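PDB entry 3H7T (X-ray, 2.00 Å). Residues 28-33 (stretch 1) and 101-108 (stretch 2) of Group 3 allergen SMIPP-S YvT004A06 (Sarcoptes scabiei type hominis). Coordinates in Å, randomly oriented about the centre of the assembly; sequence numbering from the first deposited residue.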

# COMPACT_ATOMS: atom_id res chain seq x y z
N GLY A 28 -0.84 3.62 4.00
CA GLY A 28 0.31 2.96 4.63
C GLY A 28 -0.17 1.92 5.62
O GLY A 28 -1.38 1.73 5.81
N SER A 29 0.77 1.23 6.25
CA SER A 29 0.43 0.23 7.25
C SER A 29 1.44 0.24 8.41
O SER A 29 2.64 0.44 8.18
CB SER A 29 0.35 -1.16 6.59
OG SER A 29 -0.64 -1.95 7.21
N ILE A 30 0.95 0.03 9.64
CA ILE A 30 1.79 -0.04 10.84
C ILE A 30 2.54 -1.36 10.91
O ILE A 30 1.93 -2.42 11.06
CB ILE A 30 0.96 0.04 12.17
CG1 ILE A 30 -0.17 1.08 12.11
CG2 ILE A 30 1.90 0.21 13.37
CD1 ILE A 30 0.18 2.45 12.58
N LEU A 31 3.87 -1.29 10.86
CA LEU A 31 4.71 -2.46 11.13
C LEU A 31 5.12 -2.56 12.61
O LEU A 31 5.02 -3.64 13.22
CB LEU A 31 5.93 -2.48 10.20
CG LEU A 31 5.60 -2.64 8.71
CD1 LEU A 31 6.86 -2.74 7.88
CD2 LEU A 31 4.69 -3.85 8.45
N THR A 32 5.58 -1.44 13.16
CA THR A 32 5.88 -1.32 14.60
C THR A 32 5.50 0.08 15.05
O THR A 32 5.10 0.91 14.23
CB THR A 32 7.38 -1.55 14.94
OG1 THR A 32 8.17 -0.45 14.48
CG2 THR A 32 7.92 -2.85 14.33
N ALA A 33 5.66 0.36 16.34
CA ALA A 33 5.35 1.67 16.91
C ALA A 33 6.17 2.79 16.28
O ALA A 33 5.82 3.96 16.39
CB ALA A 33 5.53 1.65 18.42
N THR A 101 -8.02 0.96 17.49
CA THR A 101 -8.01 1.76 16.27
C THR A 101 -6.61 1.83 15.68
O THR A 101 -6.44 2.25 14.53
CB THR A 101 -8.52 3.20 16.52
OG1 THR A 101 -7.56 3.92 17.31
CG2 THR A 101 -9.87 3.19 17.24
N THR A 102 -5.60 1.44 16.46
CA THR A 102 -4.22 1.54 16.03
C THR A 102 -3.44 0.30 16.47
O THR A 102 -3.17 0.11 17.66
CB THR A 102 -3.54 2.83 16.56
OG1 THR A 102 -4.41 3.95 16.37
CG2 THR A 102 -2.24 3.09 15.82
N LYS A 103 -3.09 -0.55 15.50
CA LYS A 103 -2.41 -1.83 15.76
C LYS A 103 -1.37 -2.12 14.69
O LYS A 103 -1.53 -1.71 13.54
CB LYS A 103 -3.40 -3.00 15.79
CG LYS A 103 -4.52 -2.89 16.82
CD LYS A 103 -5.54 -4.02 16.70
CE LYS A 103 -5.05 -5.32 17.32
NZ LYS A 103 -6.05 -6.41 17.15
N LYS A 104 -0.32 -2.85 15.05
CA LYS A 104 0.64 -3.30 14.04
C LYS A 104 0.13 -4.52 13.28
O LYS A 104 -0.63 -5.33 13.82
CB LYS A 104 2.04 -3.55 14.64
CG LYS A 104 2.11 -4.55 15.78
CD LYS A 104 3.56 -4.73 16.24
CE LYS A 104 3.66 -5.48 17.55
NZ LYS A 104 3.42 -4.58 18.72
N ILE A 105 0.52 -4.61 12.01
CA ILE A 105 0.24 -5.78 11.18
C ILE A 105 1.52 -6.59 11.03
O ILE A 105 2.58 -6.02 10.76
CB ILE A 105 -0.33 -5.38 9.77
CG1 ILE A 105 -0.78 -6.61 8.98
CG2 ILE A 105 0.70 -4.59 8.96
CD1 ILE A 105 -2.20 -7.06 9.26
N GLU A 106 1.42 -7.91 11.19
CA GLU A 106 2.59 -8.79 11.10
C GLU A 106 3.06 -8.98 9.66
O GLU A 106 2.26 -8.95 8.72
CB GLU A 106 2.31 -10.16 11.74
CG GLU A 106 2.06 -10.13 13.25
CD GLU A 106 3.21 -9.51 14.04
OE1 GLU A 106 4.37 -9.94 13.85
OE2 GLU A 106 2.95 -8.60 14.85
N LEU A 107 4.36 -9.17 9.48
CA LEU A 107 4.92 -9.49 8.17
C LEU A 107 4.66 -10.95 7.80
O LEU A 107 4.51 -11.79 8.69
CB LEU A 107 6.41 -9.15 8.12
CG LEU A 107 6.77 -7.66 8.19
CD1 LEU A 107 8.28 -7.44 8.38
CD2 LEU A 107 6.28 -6.94 6.93
N PRO A 108 4.58 -11.27 6.49
CA PRO A 108 4.37 -12.64 6.05
C PRO A 108 5.68 -13.42 6.09
O PRO A 108 6.74 -12.82 6.26
CB PRO A 108 3.95 -12.45 4.59
CG PRO A 108 4.75 -11.29 4.15
CD PRO A 108 4.74 -10.36 5.34
O HOH W 1 4.81 -6.03 11.97

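A single direct hydrogen bond and one bridging water supply the polar links between these two segments, which run almost at right angles, 87° apart end to end. The contact illustrates a general principle: unlike the paired strands of a sheet, segments that cross steeply usually lie close over a short length, leaving little room for a ladder of hydrogen bonds; here one well-made bond and a water accompany side-chain packing. At least 72 positions of sequence separate the residues that touch, yet the CA atoms of Ile30 and Lys104 approach to 4.7 Å.

The direct bond runs from Ile105 N to Ile30 O. At 2.8 Å and an N-H...O angle of 174° it is short and nearly linear, close to the ideal for an amide donor and a carbonyl acceptor. The same Ile30 O also receives a CA-H...O contact from Lys104 CA at 3.4 Å, with an angle of 131° at the hydrogen; the longer distance and bent approach suit a less polarised C-H group, which supplements the amide bond without rivalling it.

Ile105 is linked a second time. Water 1 bridges its carbonyl to that of Leu31, the residue after Ile30, donating to Leu31 O at 2.7 Å and to Ile105 O at 2.5 Å. Two carbonyl oxygens cannot hydrogen-bond to each other, since neither carries a proton, and a water with two hydrogens to give can satisfy both.

Around these polar links the packing is mainly apolar. Ile30 directs its CA-to-CB bond toward the second stretch, and its CB lies 3.3 Å from Lys103 O. Its CD1 reaches Thr102 CG2 at 4.1 Å, a methyl-to-methyl contact, while its CG2 lies 4.0 Å from Lys104 CB. Lys104 thus contributes the aliphatic base of its side chain. Its CB also lies 3.3 Å from Leu31 O, while the end of the side chain leads away; the residue as a whole is exposed.

Leu31 starts differently. Its CA-to-CB bond points away, but with chi1 in m and chi2 in t the end of the side chain comes nearer, bringing CD2 to 3.8 Å from Leu107 CD2 and 4.1 Å from Ile105 CG2. That one methyl therefore touches two apolar side chains of the second stretch. Ile105 CG2 also meets Ser29 OG at 3.4 Å, a van der Waals contact, because a methyl carbon offers the hydroxyl no acceptor. Altogether the crossing buries 371 Å², counting both sides.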